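Local coordinates for protein possible adhesin (Caldicellulosiruptor kronotskyensis, PDB 4WA0) that probably mediates attachment of the cell to cellulose as a tapirin, here seen as its C-terminal beta-helix domain, which binds a magnesium ion, at residues V125-P130 with D150-T155; Y184-P189 with S208-P213. One frame throughout, in Å; residues are numbered along the deposited sequence.

Contact 1 of 2, residues V125-P130 with D150-T155; sequences VKLAGP and DGATVT
Leu127 meets Ala152 and Val154 with different parts of its side chain. Its CB rests on Ala152 CB at 3.6 Å, while its CD2 reaches Val154 CG2 at 3.7 Å, so the two apolar contacts follow one another along the second segment. CD2 also lies 3.7 Å from the backbone atom Thr153 O. A chi1 of -72° places CG beside the backbone N, and from there the CD2 branch reaches both partners. The leucine and Val154 side chains cross at about a right angle.

Beyond this pair the backbones themselves touch at the turn. Gly129 faces Asp150 and Pro130 faces Gly151, the latter with a CA to CA distance of 4.3 Å. Asp150 O sits 3.0 Å from Pro130 N, which has no hydrogen to donate, and 3.2 Å from Pro130 CD. Gly129 O approaches Ala152 N at 3.2 Å, but the angle is too poor for a hydrogen bond. The two segments therefore meet by packing alone, while backbone bonds such as Leu127 with Glu147 hold the strands leading into the turns. Gly151 N is hydrogen-bonded to Ser173 OG.

Val132 and Met134 of strand 132-136 touch Leu127 from outside the pair, and Met134 also touches Val154, which extends the apolar cluster. Inward-facing aliphatic side chains at a corner where two sheets meet, with the turn of one coil lying against that of the next, are characteristic of a parallel beta-helix.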
loop_
_atom_site.group_PDB
_atom_site.type_symbol
_atom_site.label_atom_id
_atom_site.label_comp_id
_atom_site.label_asym_id
_atom_site.label_seq_id
_atom_site.Cartn_x
_atom_site.Cartn_y
_atom_site.Cartn_z
ATOM N N VAL A 125 -17.268 8.945 -0.054
ATOM C CA VAL A 125 -16.226 8.978 -1.057
ATOM C C VAL A 125 -16.243 10.373 -1.692
ATOM O O VAL A 125 -17.222 10.720 -2.285
ATOM C CB VAL A 125 -16.330 7.872 -2.106
ATOM C CG1 VAL A 125 -15.251 7.983 -3.173
ATOM C CG2 VAL A 125 -16.294 6.514 -1.427
ATOM N N LYS A 126 -15.204 11.165 -1.465
ATOM C CA LYS A 126 -15.117 12.574 -1.887
ATOM C C LYS A 126 -13.965 12.739 -2.876
ATOM O O LYS A 126 -12.836 12.370 -2.540
ATOM C CB LYS A 126 -14.937 13.437 -0.674
ATOM C CG LYS A 126 -14.908 14.873 -1.095
ATOM C CD LYS A 126 -14.691 15.810 0.042
ATOM C CE LYS A 126 -14.441 17.205 -0.571
ATOM N NZ LYS A 126 -14.540 18.209 0.511
ATOM N N LEU A 127 -14.295 13.119 -4.095
ATOM C CA LEU A 127 -13.282 13.493 -5.105
ATOM C C LEU A 127 -13.383 14.986 -5.331
ATOM O O LEU A 127 -14.466 15.480 -5.571
ATOM C CB LEU A 127 -13.509 12.825 -6.413
ATOM C CG LEU A 127 -13.212 11.339 -6.452
ATOM C CD1 LEU A 127 -14.346 10.629 -5.852
ATOM C CD2 LEU A 127 -13.221 10.943 -7.936
ATOM N N ALA A 128 -12.255 15.688 -5.150
ATOM C CA ALA A 128 -12.258 17.187 -5.249
ATOM C C ALA A 128 -11.035 17.678 -5.972
ATOM O O ALA A 128 -9.914 17.519 -5.482
ATOM C CB ALA A 128 -12.353 17.785 -3.879
ATOM N N GLY A 129 -11.260 18.259 -7.129
ATOM C CA GLY A 129 -10.195 18.989 -7.828
ATOM C C GLY A 129 -10.048 18.615 -9.289
ATOM O O GLY A 129 -10.429 17.519 -9.721
ATOM N N PRO A 130 -9.468 19.521 -10.091
ATOM C CA PRO A 130 -9.235 19.196 -11.456
ATOM C C PRO A 130 -8.352 17.970 -11.607
ATOM O O PRO A 130 -7.420 17.745 -10.865
ATOM C CB PRO A 130 -8.518 20.449 -12.018
ATOM C CG PRO A 130 -9.009 21.532 -11.157
ATOM C CD PRO A 130 -9.030 20.911 -9.777
ATOM N N ASP A 150 -15.448 20.215 -8.041
ATOM C CA ASP A 150 -14.296 21.035 -8.335
ATOM C C ASP A 150 -13.483 20.467 -9.498
ATOM O O ASP A 150 -12.238 20.685 -9.589
ATOM C CB ASP A 150 -13.432 21.249 -7.083
ATOM C CG ASP A 150 -14.152 21.975 -5.966
ATOM O OD1 ASP A 150 -15.232 22.623 -6.163
ATOM O OD2 ASP A 150 -13.651 21.938 -4.822
ATOM N N GLY A 151 -14.166 19.810 -10.437
ATOM C CA GLY A 151 -13.530 19.327 -11.625
ATOM C C GLY A 151 -13.266 17.841 -11.718
ATOM O O GLY A 151 -12.839 17.360 -12.783
ATOM N N ALA A 152 -13.511 17.133 -10.594
ATOM C CA ALA A 152 -13.358 15.720 -10.521
ATOM C C ALA A 152 -14.371 15.060 -11.428
ATOM O O ALA A 152 -15.445 15.637 -11.678
ATOM C CB ALA A 152 -13.471 15.232 -9.096
ATOM N N THR A 153 -14.049 13.891 -11.937
ATOM C CA THR A 153 -15.010 13.042 -12.625
ATOM C C THR A 153 -15.058 11.605 -12.065
ATOM O O THR A 153 -14.066 11.108 -11.537
ATOM C CB THR A 153 -14.852 12.951 -14.165
ATOM O OG1 THR A 153 -13.717 12.186 -14.556
ATOM C CG2 THR A 153 -14.622 14.370 -14.732
ATOM N N VAL A 154 -16.193 10.957 -12.254
ATOM C CA VAL A 154 -16.388 9.542 -11.945
ATOM C C VAL A 154 -17.068 8.916 -13.160
ATOM O O VAL A 154 -18.067 9.440 -13.698
ATOM C CB VAL A 154 -17.212 9.292 -10.660
ATOM C CG1 VAL A 154 -17.477 7.823 -10.510
ATOM C CG2 VAL A 154 -16.469 9.817 -9.403
ATOM N N THR A 155 -16.515 7.793 -13.578
ATOM C CA THR A 155 -17.044 6.983 -14.689
ATOM C C THR A 155 -17.446 5.641 -14.192
ATOM O O THR A 155 -16.625 4.934 -13.582
ATOM C CB THR A 155 -16.037 6.856 -15.826
ATOM O OG1 THR A 155 -15.725 8.156 -16.320
ATOM C CG2 THR A 155 -16.607 6.084 -16.980
#

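Contact 2 of 2, residues Y184-P189 with S208-P213; sequences YLATTP and SSFSYP
Phe210 packs against Tyr184 and Ala186, and its atoms can be followed outward one by one. CB lies obliquely to the Tyr184 ring. CD2 lies 3.7 Å from Tyr184 CB, which sits over one face of the phenyl ring, 4.2 Å from its centroid and 28° off the normal, a CH-pi contact. At the ring edge, CE2 comes within 3.7 Å of Ala186 N, in the plane of the ring, and CZ meets Ala186 CB at 4.2 Å. On the other branch CE1 lies over the centre of the Tyr212 ring, 3.6 Å above its plane, within the same segment.

Two polar links fix the backbones beside this aromatic group. Ser208 N donates to Leu185 O at 2.9 Å, with a nearly straight N-H...O angle of 162°, and a water donates to both Ala186 O and Ser208 O. Ser208 OG approaches the edge of the Tyr184 ring at CD2, 3.7 Å away.

Tyr163 of strand 161-164 stacks on Tyr184 and also meets Phe210, with the Tyr163 and Phe210 planes about 55° apart. The 208-213 segment lies in the loop that follows strand 203-205, the outermost of its face; it passes the end of strand 182-185 and continues past strands 161-164 and 139-142 toward helix 217-224.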
loop_
_atom_site.group_PDB
_atom_site.type_symbol
_atom_site.label_atom_id
_atom_site.label_comp_id
_atom_site.label_asym_id
_atom_site.label_seq_id
_atom_site.Cartn_x
_atom_site.Cartn_y
_atom_site.Cartn_z
ATOM N N TYR A 184 -27.671 3.035 -8.286
ATOM C CA TYR A 184 -28.750 2.967 -7.292
ATOM C C TYR A 184 -28.460 3.959 -6.209
ATOM O O TYR A 184 -27.386 3.894 -5.627
ATOM C CB TYR A 184 -28.917 1.588 -6.655
ATOM C CG TYR A 184 -29.117 0.384 -7.591
ATOM C CD1 TYR A 184 -28.040 -0.257 -8.174
ATOM C CD2 TYR A 184 -30.375 -0.172 -7.778
ATOM C CE1 TYR A 184 -28.235 -1.390 -8.992
ATOM C CE2 TYR A 184 -30.567 -1.261 -8.587
ATOM C CZ TYR A 184 -29.481 -1.882 -9.173
ATOM O OH TYR A 184 -29.660 -3.014 -9.928
ATOM N N LEU A 185 -29.393 4.911 -5.976
ATOM C CA LEU A 185 -29.212 5.918 -4.968
ATOM C C LEU A 185 -30.333 5.790 -4.003
ATOM O O LEU A 185 -31.489 5.667 -4.431
ATOM C CB LEU A 185 -29.221 7.314 -5.653
ATOM C CG LEU A 185 -28.084 7.543 -6.628
ATOM C CD1 LEU A 185 -28.280 8.879 -7.271
ATOM C CD2 LEU A 185 -26.758 7.466 -5.884
ATOM N N ALA A 186 -30.032 5.805 -2.714
ATOM C CA ALA A 186 -31.070 5.723 -1.651
ATOM C C ALA A 186 -31.907 6.996 -1.536
ATOM O O ALA A 186 -32.923 6.988 -0.933
ATOM C CB ALA A 186 -30.405 5.430 -0.322
ATOM N N THR A 187 -31.393 8.092 -2.048
ATOM C CA THR A 187 -32.047 9.430 -2.009
ATOM C C THR A 187 -32.087 9.989 -3.399
ATOM O O THR A 187 -31.584 9.368 -4.392
ATOM C CB THR A 187 -31.183 10.373 -1.092
ATOM O OG1 THR A 187 -29.829 10.465 -1.605
ATOM C CG2 THR A 187 -31.126 9.839 0.353
ATOM N N THR A 188 -32.666 11.171 -3.506
ATOM C CA THR A 188 -32.778 11.914 -4.779
ATOM C C THR A 188 -31.962 13.202 -4.697
ATOM O O THR A 188 -32.139 13.996 -3.748
ATOM C CB THR A 188 -34.263 12.265 -5.136
ATOM O OG1 THR A 188 -34.985 11.040 -5.309
ATOM C CG2 THR A 188 -34.320 13.092 -6.395
ATOM N N PRO A 189 -30.998 13.345 -5.581
ATOM C CA PRO A 189 -30.162 14.534 -5.501
ATOM C C PRO A 189 -30.841 15.828 -5.941
ATOM O O PRO A 189 -32.025 15.870 -6.300
ATOM C CB PRO A 189 -28.983 14.258 -6.447
ATOM C CG PRO A 189 -29.193 12.926 -7.019
ATOM C CD PRO A 189 -30.571 12.399 -6.625
ATOM N N SER A 208 -34.105 4.539 -4.308
ATOM C CA SER A 208 -34.307 3.142 -4.692
ATOM C C SER A 208 -34.254 2.359 -3.427
ATOM O O SER A 208 -33.604 2.752 -2.454
ATOM C CB SER A 208 -33.127 2.731 -5.681
ATOM O OG SER A 208 -33.167 1.365 -5.919
ATOM N N SER A 209 -34.991 1.248 -3.352
ATOM C CA SER A 209 -34.929 0.315 -2.215
ATOM C C SER A 209 -34.096 -0.910 -2.705
ATOM O O SER A 209 -34.515 -1.647 -3.614
ATOM C CB SER A 209 -36.343 -0.153 -1.762
ATOM O OG SER A 209 -37.224 0.917 -1.432
ATOM N N PHE A 210 -32.944 -1.108 -2.087
ATOM C CA PHE A 210 -31.932 -2.057 -2.507
ATOM C C PHE A 210 -31.178 -2.435 -1.230
ATOM O O PHE A 210 -31.200 -1.722 -0.201
ATOM C CB PHE A 210 -30.963 -1.470 -3.555
ATOM C CG PHE A 210 -30.211 -0.229 -3.079
ATOM C CD1 PHE A 210 -29.101 -0.340 -2.239
ATOM C CD2 PHE A 210 -30.674 1.019 -3.408
ATOM C CE1 PHE A 210 -28.414 0.787 -1.816
ATOM C CE2 PHE A 210 -30.028 2.149 -2.955
ATOM C CZ PHE A 210 -28.910 2.032 -2.189
ATOM N N SER A 211 -30.504 -3.580 -1.319
ATOM C CA SER A 211 -29.544 -3.991 -0.296
ATOM C C SER A 211 -28.089 -3.707 -0.770
ATOM O O SER A 211 -27.787 -3.888 -1.941
ATOM C CB SER A 211 -29.763 -5.490 -0.029
ATOM O OG SER A 211 -31.044 -5.685 0.552
ATOM N N TYR A 212 -27.215 -3.257 0.139
ATOM C CA TYR A 212 -25.832 -2.951 -0.256
ATOM C C TYR A 212 -25.143 -4.298 -0.459
ATOM O O TYR A 212 -25.375 -5.204 0.330
ATOM C CB TYR A 212 -25.129 -2.079 0.778
ATOM C CG TYR A 212 -25.505 -0.602 0.721
ATOM C CD1 TYR A 212 -24.824 0.295 -0.095
ATOM C CD2 TYR A 212 -26.479 -0.099 1.546
ATOM C CE1 TYR A 212 -25.162 1.617 -0.128
ATOM C CE2 TYR A 212 -26.795 1.241 1.566
ATOM C CZ TYR A 212 -26.112 2.118 0.719
ATOM O OH TYR A 212 -26.523 3.415 0.743
ATOM N N PRO A 213 -24.263 -4.384 -1.461
ATOM C CA PRO A 213 -23.290 -5.462 -1.367
ATOM C C PRO A 213 -22.314 -5.267 -0.199
ATOM O O PRO A 213 -21.850 -4.125 0.145
ATOM C CB PRO A 213 -22.607 -5.443 -2.731
ATOM C CG PRO A 213 -22.799 -4.110 -3.237
ATOM C CD PRO A 213 -24.035 -3.523 -2.624
HETATM O O HOH W 1 -34.575 4.661 -0.722
#

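Overall arrangement
From the N terminus, contact 1 comes first. Its intervening 19 residues hold strands 132-136, 139-142 and 145-149, one on each face of the beta-helix, so it closes a single coil. The chain then climbs through strands 161-164, 166-170 and 174-177 before entering contact 2 at the end of strand 182-185. There the enclosed 18 residues include helix 191-195 and strands 197-199 and 203-205. The two loops run in series and neither nest nor cross: their centres are 21 Å apart and their nearest atoms about 10 Å. Contact 1 joins successive coils at a corner, whereas contact 2 ties the 208-213 loop to strand 182-185 at the end of the solenoid bounded by strand 203-205.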